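Local coordinates for cryptic loci regulator 2 (Schizosaccharomyces pombe 972h-, PDB 5IKJ), which acts upstream of histone deacetylases in the SHREC repressor complex to promote transcriptional silencing and proper nucleosome positioning at heterochromatic loci, at residues Cys426-Asn438 and Asn471-Val485. Residues are numbered along the deposited sequence; the frame is centred on the assembly and turned at random.
Sequences CFQGSLWTQIDKN and NTYFRCLHDKSVEYV
His478 meets the backbone of the facing strand edge-on. Its NE2 accepts the N-H of Leu431 at 3.1 Å, with the donor in the ring plane. The ring is sandwiched: Tyr484 CE1 lies over one face and Cys476 SG over the other, both offset toward the rim. Cys476 also covers Trp432. Its CB sits 4.0 Å from the centroid of the six-membered ring, a CH-pi contact, and its SG lies over the five-membered ring. Gln428 NE2 donates to Glu483 OE1 at 2.6 Å, the amide and carboxylate planes 60° apart.

Strand 426-436 pairs antiparallel with two strands in turn, 482-485 and then 472-476. Both segments belong to the Clr2 family region, assigned to the SH3 clan. Between the two strands the chain makes a type I turn from Asp479 to Val482, and His478 bridges the break. Leu477 N still reaches Leu431 O at 3.1 Å. With an alanine at His478, Leu431 N would probably lose its acceptor and a gap would open between Cys476 and Tyr484.

Further out, His478 ND1 donates to Asp479 O in a bent bond, tilted from the ring plane. With the NE2 bond, it would hold the ring's turn. Trp432 NE1 donates to Ser430 OG. Phe411 meets the same indole nearly parallel. Glu483 OE2 is hydrogen-bonded to Ser415 OG. A strand of another protein chain pairs with Glu483, Tyr484 and Val485, continuing the sheet across the interface.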
ATOM      1  N   CYS A 426     -11.065  14.186   9.193  1.00 43.60           N
ATOM      2  CA  CYS A 426     -12.366  13.900   8.604  1.00 40.68           C
ATOM      3  C   CYS A 426     -12.311  12.620   7.784  1.00 40.47           C
ATOM      4  O   CYS A 426     -11.345  12.378   7.051  1.00 44.43           O
ATOM      5  CB  CYS A 426     -12.838  15.052   7.711  1.00 57.46           C
ATOM      6  SG  CYS A 426     -12.900  16.652   8.524  1.00 53.94           S
ATOM      7  N   PHE A 427     -13.356  11.807   7.916  1.00 47.41           N
ATOM      8  CA  PHE A 427     -13.573  10.640   7.070  1.00 50.09           C
ATOM      9  C   PHE A 427     -14.682  10.952   6.075  1.00 50.77           C
ATOM     10  O   PHE A 427     -15.785  11.340   6.475  1.00 46.42           O
ATOM     11  CB  PHE A 427     -13.962   9.419   7.907  1.00 51.81           C
ATOM     12  CG  PHE A 427     -12.799   8.709   8.538  1.00 53.58           C
ATOM     13  CD1 PHE A 427     -11.894   9.390   9.334  1.00 53.63           C
ATOM     14  CD2 PHE A 427     -12.632   7.346   8.357  1.00 50.77           C
ATOM     15  CE1 PHE A 427     -10.832   8.725   9.921  1.00 55.51           C
ATOM     16  CE2 PHE A 427     -11.575   6.678   8.940  1.00 58.52           C
ATOM     17  CZ  PHE A 427     -10.674   7.367   9.724  1.00 50.29           C
ATOM     18  N   GLN A 428     -14.394  10.779   4.789  1.00 48.50           N
ATOM     19  CA  GLN A 428     -15.380  10.961   3.732  1.00 42.27           C
ATOM     20  C   GLN A 428     -15.615   9.626   3.042  1.00 44.84           C
ATOM     21  O   GLN A 428     -14.656   8.941   2.668  1.00 50.10           O
ATOM     22  CB  GLN A 428     -14.924  12.010   2.712  1.00 55.10           C
ATOM     23  CG  GLN A 428     -15.939  12.269   1.602  1.00 49.25           C
ATOM     24  CD  GLN A 428     -15.350  13.035   0.435  1.00 51.97           C
ATOM     25  OE1 GLN A 428     -14.842  14.144   0.598  1.00 47.16           O
ATOM     26  NE2 GLN A 428     -15.412  12.440  -0.751  1.00 51.40           N
ATOM     27  N   GLY A 429     -16.881   9.263   2.872  1.00 44.59           N
ATOM     28  CA  GLY A 429     -17.207   8.039   2.164  1.00 51.11           C
ATOM     29  C   GLY A 429     -18.705   7.869   2.049  1.00 54.34           C
ATOM     30  O   GLY A 429     -19.491   8.684   2.543  1.00 43.46           O
ATOM     31  N   SER A 430     -19.090   6.787   1.378  1.00 48.30           N
ATOM     32  CA  SER A 430     -20.489   6.434   1.204  1.00 43.69           C
ATOM     33  C   SER A 430     -20.958   5.546   2.350  1.00 54.45           C
ATOM     34  O   SER A 430     -20.183   4.778   2.925  1.00 54.61           O
ATOM     35  CB  SER A 430     -20.701   5.719  -0.132  1.00 46.12           C
ATOM     36  OG  SER A 430     -19.727   4.707  -0.325  1.00 52.17           O
ATOM     37  N   LEU A 431     -22.245   5.655   2.670  1.00 46.68           N
ATOM     38  CA  LEU A 431     -22.852   4.938   3.781  1.00 53.22           C
ATOM     39  C   LEU A 431     -23.693   3.785   3.250  1.00 54.99           C
ATOM     40  O   LEU A 431     -24.429   3.942   2.272  1.00 58.26           O
ATOM     41  CB  LEU A 431     -23.720   5.878   4.623  1.00 54.74           C
ATOM     42  CG  LEU A 431     -23.035   7.175   5.066  1.00 55.58           C
ATOM     43  CD1 LEU A 431     -24.021   8.086   5.777  1.00 57.85           C
ATOM     44  CD2 LEU A 431     -21.836   6.880   5.957  1.00 59.95           C
ATOM     45  N   TRP A 432     -23.582   2.630   3.904  1.00 56.32           N
ATOM     46  CA  TRP A 432     -24.230   1.410   3.448  1.00 52.75           C
ATOM     47  C   TRP A 432     -24.953   0.731   4.601  1.00 56.34           C
ATOM     48  O   TRP A 432     -24.692   0.999   5.776  1.00 66.32           O
ATOM     49  CB  TRP A 432     -23.219   0.421   2.854  1.00 51.47           C
ATOM     50  CG  TRP A 432     -22.474   0.935   1.666  1.00 49.76           C
ATOM     51  CD1 TRP A 432     -21.576   1.962   1.639  1.00 49.19           C
ATOM     52  CD2 TRP A 432     -22.549   0.432   0.329  1.00 50.26           C
ATOM     53  NE1 TRP A 432     -21.094   2.134   0.364  1.00 44.96           N
ATOM     54  CE2 TRP A 432     -21.675   1.206  -0.459  1.00 45.33           C
ATOM     55  CE3 TRP A 432     -23.272  -0.596  -0.280  1.00 54.93           C
ATOM     56  CZ2 TRP A 432     -21.508   0.986  -1.823  1.00 55.53           C
ATOM     57  CZ3 TRP A 432     -23.106  -0.814  -1.633  1.00 60.45           C
ATOM     58  CH2 TRP A 432     -22.230  -0.027  -2.390  1.00 60.03           C
ATOM     59  N   THR A 433     -25.868  -0.163   4.238  1.00 56.86           N
ATOM     60  CA  THR A 433     -26.480  -1.097   5.168  1.00 65.43           C
ATOM     61  C   THR A 433     -26.246  -2.512   4.657  1.00 61.71           C
ATOM     62  O   THR A 433     -26.104  -2.736   3.452  1.00 60.70           O
ATOM     63  CB  THR A 433     -27.987  -0.838   5.330  1.00 62.30           C
ATOM     64  OG1 THR A 433     -28.490  -1.602   6.433  1.00 70.96           O
ATOM     65  CG2 THR A 433     -28.753  -1.218   4.064  1.00 63.38           C
ATOM     66  N   GLN A 434     -26.201  -3.467   5.582  1.00 63.78           N
ATOM     67  CA  GLN A 434     -26.005  -4.869   5.244  1.00 69.52           C
ATOM     68  C   GLN A 434     -27.209  -5.675   5.706  1.00 58.43           C
ATOM     69  O   GLN A 434     -27.771  -5.414   6.775  1.00 64.86           O
ATOM     70  CB  GLN A 434     -24.723  -5.424   5.876  1.00 69.24           C
ATOM     71  CG  GLN A 434     -24.756  -5.514   7.394  1.00 68.66           C
ATOM     72  CD  GLN A 434     -23.405  -5.868   7.987  1.00 75.02           C
ATOM     73  OE1 GLN A 434     -22.972  -5.272   8.973  1.00 78.19           O
ATOM     74  NE2 GLN A 434     -22.733  -6.850   7.393  1.00 68.28           N
ATOM     75  N   ILE A 435     -27.603  -6.652   4.894  1.00 66.65           N
ATOM     76  CA  ILE A 435     -28.766  -7.487   5.165  1.00 72.61           C
ATOM     77  C   ILE A 435     -28.326  -8.942   5.114  1.00 75.13           C
ATOM     78  O   ILE A 435     -27.827  -9.405   4.081  1.00 76.98           O
ATOM     79  CB  ILE A 435     -29.904  -7.236   4.162  1.00 80.29           C
ATOM     80  CG1 ILE A 435     -30.282  -5.753   4.140  1.00 80.83           C
ATOM     81  CG2 ILE A 435     -31.120  -8.087   4.504  1.00 80.35           C
ATOM     82  CD1 ILE A 435     -29.566  -4.951   3.071  1.00 73.76           C
ATOM     83  N   ASP A 436     -28.511  -9.658   6.219  1.00 88.09           N
ATOM     84  CA  ASP A 436     -28.247 -11.093   6.272  1.00 91.41           C
ATOM     85  C   ASP A 436     -29.547 -11.823   5.958  1.00 91.97           C
ATOM     86  O   ASP A 436     -30.500 -11.775   6.744  1.00 92.16           O
ATOM     87  CB  ASP A 436     -27.705 -11.498   7.640  1.00 96.71           C
ATOM     88  CG  ASP A 436     -27.062 -12.872   7.627  1.00 94.87           C
ATOM     89  OD1 ASP A 436     -27.260 -13.612   6.640  1.00 90.19           O
ATOM     90  OD2 ASP A 436     -26.362 -13.213   8.603  1.00 87.48           O
ATOM     91  N   LYS A 437     -29.587 -12.504   4.811  1.00 95.76           N
ATOM     92  CA  LYS A 437     -30.826 -13.140   4.374  1.00101.62           C
ATOM     93  C   LYS A 437     -31.250 -14.245   5.331  1.00113.84           C
ATOM     94  O   LYS A 437     -32.451 -14.470   5.526  1.00114.69           O
ATOM     95  CB  LYS A 437     -30.663 -13.702   2.961  1.00 90.80           C
ATOM     96  CG  LYS A 437     -29.890 -12.804   2.008  1.00 89.95           C
ATOM     97  CD  LYS A 437     -29.976 -13.326   0.584  1.00 84.69           C
ATOM     98  CE  LYS A 437     -28.765 -12.927  -0.246  1.00 90.82           C
ATOM     99  NZ  LYS A 437     -28.408 -13.994  -1.220  1.00 91.68           N
ATOM    100  N   ASN A 438     -30.290 -14.940   5.931  1.00106.11           N
ATOM    101  CA  ASN A 438     -30.582 -16.007   6.880  1.00103.02           C
ATOM    102  C   ASN A 438     -31.494 -15.515   8.000  1.00105.24           C
ATOM    103  O   ASN A 438     -31.525 -14.325   8.312  1.00100.22           O
ATOM    104  CB  ASN A 438     -29.283 -16.561   7.472  1.00112.29           C
ATOM    105  CG  ASN A 438     -28.354 -17.124   6.414  1.00105.02           C
ATOM    106  OD1 ASN A 438     -28.640 -17.050   5.219  1.00101.12           O
ATOM    107  ND2 ASN A 438     -27.231 -17.683   6.849  1.00100.07           N
ATOM    108  N   ASN A 471     -24.472 -15.216   3.092  1.00 81.44           N
ATOM    109  CA  ASN A 471     -25.828 -14.794   2.752  1.00 89.27           C
ATOM    110  C   ASN A 471     -26.075 -13.362   3.215  1.00 89.70           C
ATOM    111  O   ASN A 471     -27.034 -13.062   3.926  1.00 92.48           O
ATOM    112  CB  ASN A 471     -26.843 -15.755   3.360  1.00 92.89           C
ATOM    113  CG  ASN A 471     -26.683 -17.175   2.846  1.00 95.03           C
ATOM    114  OD1 ASN A 471     -26.620 -18.125   3.625  1.00 94.96           O
ATOM    115  ND2 ASN A 471     -26.609 -17.324   1.527  1.00 92.37           N
ATOM    116  N   THR A 472     -25.183 -12.465   2.801  1.00 86.25           N
ATOM    117  CA  THR A 472     -25.207 -11.068   3.211  1.00 78.56           C
ATOM    118  C   THR A 472     -25.275 -10.182   1.974  1.00 81.69           C
ATOM    119  O   THR A 472     -24.541 -10.400   1.005  1.00 77.53           O
ATOM    120  CB  THR A 472     -23.974 -10.729   4.054  1.00 77.10           C
ATOM    121  OG1 THR A 472     -23.980 -11.524   5.247  1.00 85.86           O
ATOM    122  CG2 THR A 472     -23.961  -9.254   4.437  1.00 73.57           C
ATOM    123  N   TYR A 473     -26.156  -9.186   2.021  1.00 74.90           N
ATOM    124  CA  TYR A 473     -26.435  -8.296   0.903  1.00 80.70           C
ATOM    125  C   TYR A 473     -26.199  -6.858   1.344  1.00 74.33           C
ATOM    126  O   TYR A 473     -26.514  -6.492   2.481  1.00 70.50           O
ATOM    127  CB  TYR A 473     -27.881  -8.499   0.427  1.00 92.28           C
ATOM    128  CG  TYR A 473     -28.339  -7.610  -0.705  1.00101.16           C
ATOM    129  CD1 TYR A 473     -27.822  -7.757  -1.986  1.00106.03           C
ATOM    130  CD2 TYR A 473     -29.320  -6.650  -0.500  1.00 92.22           C
ATOM    131  CE1 TYR A 473     -28.254  -6.952  -3.026  1.00113.14           C
ATOM    132  CE2 TYR A 473     -29.759  -5.846  -1.531  1.00103.28           C
ATOM    133  CZ  TYR A 473     -29.224  -5.999  -2.792  1.00110.81           C
ATOM    134  OH  TYR A 473     -29.661  -5.195  -3.818  1.00104.06           O
ATOM    135  N   PHE A 474     -25.638  -6.045   0.450  1.00 73.34           N
ATOM    136  CA  PHE A 474     -25.226  -4.687   0.781  1.00 73.67           C
ATOM    137  C   PHE A 474     -25.916  -3.685  -0.134  1.00 66.04           C
ATOM    138  O   PHE A 474     -26.023  -3.905  -1.345  1.00 71.12           O
ATOM    139  CB  PHE A 474     -23.704  -4.537   0.674  1.00 71.68           C
ATOM    140  CG  PHE A 474     -22.938  -5.459   1.582  1.00 63.93           C
ATOM    141  CD1 PHE A 474     -22.783  -5.157   2.926  1.00 63.58           C
ATOM    142  CD2 PHE A 474     -22.369  -6.623   1.092  1.00 63.77           C
ATOM    143  CE1 PHE A 474     -22.080  -6.002   3.763  1.00 62.61           C
ATOM    144  CE2 PHE A 474     -21.665  -7.472   1.926  1.00 62.21           C
ATOM    145  CZ  PHE A 474     -21.520  -7.159   3.264  1.00 63.41           C
ATOM    146  N   ARG A 475     -26.377  -2.580   0.454  1.00 66.20           N
ATOM    147  CA  ARG A 475     -27.054  -1.518  -0.277  1.00 70.76           C
ATOM    148  C   ARG A 475     -26.557  -0.164   0.205  1.00 66.93           C
ATOM    149  O   ARG A 475     -26.360   0.043   1.407  1.00 60.08           O
ATOM    150  CB  ARG A 475     -28.576  -1.583  -0.098  1.00 82.36           C
ATOM    151  CG  ARG A 475     -29.304  -2.370  -1.169  1.00 88.72           C
ATOM    152  CD  ARG A 475     -30.803  -2.093  -1.145  1.00103.29           C
ATOM    153  NE  ARG A 475     -31.349  -2.076   0.213  1.00 94.19           N
ATOM    154  CZ  ARG A 475     -31.555  -0.981   0.941  1.00 88.42           C
ATOM    155  NH1 ARG A 475     -31.270   0.222   0.460  1.00 81.89           N
ATOM    156  NH2 ARG A 475     -32.056  -1.088   2.165  1.00 86.60           N
ATOM    157  N   CYS A 476     -26.363   0.754  -0.738  1.00 63.73           N
ATOM    158  CA  CYS A 476     -26.041   2.134  -0.402  1.00 58.19           C
ATOM    159  C   CYS A 476     -27.310   2.880  -0.010  1.00 56.48           C
ATOM    160  O   CYS A 476     -28.354   2.739  -0.652  1.00 64.46           O
ATOM    161  CB  CYS A 476     -25.365   2.827  -1.586  1.00 60.34           C
ATOM    162  SG  CYS A 476     -24.653   4.441  -1.198  1.00 61.58           S
ATOM    163  N   LEU A 477     -27.216   3.679   1.051  1.00 56.89           N
ATOM    164  CA  LEU A 477     -28.378   4.344   1.627  1.00 58.62           C
ATOM    165  C   LEU A 477     -28.655   5.720   1.035  1.00 64.30           C
ATOM    166  O   LEU A 477     -29.597   6.385   1.480  1.00 66.93           O
ATOM    167  CB  LEU A 477     -28.206   4.492   3.144  1.00 62.39           C
ATOM    168  CG  LEU A 477     -28.314   3.255   4.039  1.00 64.48           C
ATOM    169  CD1 LEU A 477     -28.245   3.690   5.495  1.00 71.12           C
ATOM    170  CD2 LEU A 477     -29.592   2.471   3.780  1.00 61.88           C
ATOM    171  N   HIS A 478     -27.876   6.173   0.056  1.00 57.47           N
ATOM    172  CA  HIS A 478     -27.995   7.547  -0.412  1.00 60.05           C
ATOM    173  C   HIS A 478     -27.665   7.614  -1.896  1.00 62.53           C
ATOM    174  O   HIS A 478     -27.298   6.616  -2.523  1.00 58.95           O
ATOM    175  CB  HIS A 478     -27.084   8.475   0.394  1.00 62.39           C
ATOM    176  CG  HIS A 478     -25.632   8.130   0.286  1.00 68.09           C
ATOM    177  ND1 HIS A 478     -24.853   8.515  -0.785  1.00 58.11           N
ATOM    178  CD2 HIS A 478     -24.820   7.423   1.106  1.00 57.17           C
ATOM    179  CE1 HIS A 478     -23.622   8.067  -0.614  1.00 59.59           C
ATOM    180  NE2 HIS A 478     -23.576   7.403   0.526  1.00 55.06           N
ATOM    181  N   ASP A 479     -27.796   8.817  -2.451  1.00 69.06           N
ATOM    182  CA  ASP A 479     -27.561   9.025  -3.871  1.00 58.31           C
ATOM    183  C   ASP A 479     -26.108   8.729  -4.222  1.00 64.19           C
ATOM    184  O   ASP A 479     -25.182   9.111  -3.500  1.00 59.98           O
ATOM    185  CB  ASP A 479     -27.920  10.461  -4.255  1.00 59.13           C
ATOM    186  CG  ASP A 479     -28.146  10.628  -5.745  1.00 64.47           C
ATOM    187  OD1 ASP A 479     -27.153  10.668  -6.501  1.00 63.85           O
ATOM    188  OD2 ASP A 479     -29.321  10.725  -6.159  1.00 66.95           O
ATOM    189  N   LYS A 480     -25.917   8.050  -5.353  1.00 63.12           N
ATOM    190  CA  LYS A 480     -24.591   7.608  -5.767  1.00 60.30           C
ATOM    191  C   LYS A 480     -23.620   8.765  -5.967  1.00 70.15           C
ATOM    192  O   LYS A 480     -22.404   8.548  -5.939  1.00 70.16           O
ATOM    193  CB  LYS A 480     -24.717   6.806  -7.064  1.00 75.42           C
ATOM    194  CG  LYS A 480     -23.635   5.770  -7.302  1.00 80.20           C
ATOM    195  CD  LYS A 480     -23.929   5.012  -8.588  1.00 98.47           C
ATOM    196  CE  LYS A 480     -22.693   4.345  -9.163  1.00103.54           C
ATOM    197  NZ  LYS A 480     -22.934   3.889 -10.560  1.00105.87           N
ATOM    198  N   SER A 481     -24.121   9.985  -6.163  1.00 70.00           N
ATOM    199  CA  SER A 481     -23.278  11.113  -6.535  1.00 64.70           C
ATOM    200  C   SER A 481     -22.840  11.966  -5.350  1.00 52.56           C
ATOM    201  O   SER A 481     -22.032  12.881  -5.537  1.00 53.08           O
ATOM    202  CB  SER A 481     -24.005  11.998  -7.558  1.00 59.19           C
ATOM    203  OG  SER A 481     -25.184  12.559  -7.005  1.00 65.97           O
ATOM    204  N   VAL A 482     -23.345  11.699  -4.147  1.00 54.64           N
ATOM    205  CA  VAL A 482     -22.895  12.398  -2.953  1.00 55.62           C
ATOM    206  C   VAL A 482     -22.250  11.388  -2.015  1.00 54.01           C
ATOM    207  O   VAL A 482     -22.456  10.177  -2.120  1.00 54.32           O
ATOM    208  CB  VAL A 482     -24.035  13.151  -2.229  1.00 53.43           C
ATOM    209  CG1 VAL A 482     -24.722  14.124  -3.177  1.00 58.15           C
ATOM    210  CG2 VAL A 482     -25.042  12.177  -1.623  1.00 54.75           C
ATOM    211  N   GLU A 483     -21.449  11.911  -1.094  1.00 51.84           N
ATOM    212  CA  GLU A 483     -20.907  11.153   0.021  1.00 52.67           C
ATOM    213  C   GLU A 483     -21.073  12.000   1.275  1.00 58.41           C
ATOM    214  O   GLU A 483     -21.529  13.144   1.215  1.00 48.64           O
ATOM    215  CB  GLU A 483     -19.441  10.775  -0.222  1.00 48.73           C
ATOM    216  CG  GLU A 483     -19.248   9.783  -1.361  1.00 49.44           C
ATOM    217  CD  GLU A 483     -17.788   9.594  -1.737  1.00 59.35           C
ATOM    218  OE1 GLU A 483     -16.938  10.359  -1.233  1.00 56.67           O
ATOM    219  OE2 GLU A 483     -17.492   8.681  -2.538  1.00 56.04           O
ATOM    220  N   TYR A 484     -20.707  11.437   2.421  1.00 45.18           N
ATOM    221  CA  TYR A 484     -20.866  12.122   3.693  1.00 49.52           C
ATOM    222  C   TYR A 484     -19.529  12.219   4.412  1.00 54.12           C
ATOM    223  O   TYR A 484     -18.623  11.407   4.199  1.00 52.71           O
ATOM    224  CB  TYR A 484     -21.899  11.411   4.573  1.00 55.75           C
ATOM    225  CG  TYR A 484     -23.316  11.628   4.100  1.00 55.71           C
ATOM    226  CD1 TYR A 484     -23.845  10.872   3.062  1.00 60.25           C
ATOM    227  CD2 TYR A 484     -24.119  12.600   4.678  1.00 61.06           C
ATOM    228  CE1 TYR A 484     -25.137  11.072   2.620  1.00 57.15           C
ATOM    229  CE2 TYR A 484     -25.413  12.808   4.243  1.00 57.59           C
ATOM    230  CZ  TYR A 484     -25.916  12.042   3.213  1.00 59.09           C
ATOM    231  OH  TYR A 484     -27.204  12.243   2.774  1.00 65.60           O
ATOM    232  N   VAL A 485     -19.416  13.236   5.263  1.00 48.45           N
ATOM    233  CA  VAL A 485     -18.182  13.541   5.975  1.00 49.22           C
ATOM    234  C   VAL A 485     -18.494  13.575   7.463  1.00 56.97           C
ATOM    235  O   VAL A 485     -19.364  14.338   7.901  1.00 56.90           O
ATOM    236  CB  VAL A 485     -17.572  14.878   5.527  1.00 55.58           C
ATOM    237  CG1 VAL A 485     -16.245  15.129   6.236  1.00 53.54           C
ATOM    238  CG2 VAL A 485     -17.383  14.902   4.016  1.00 63.33           C
TER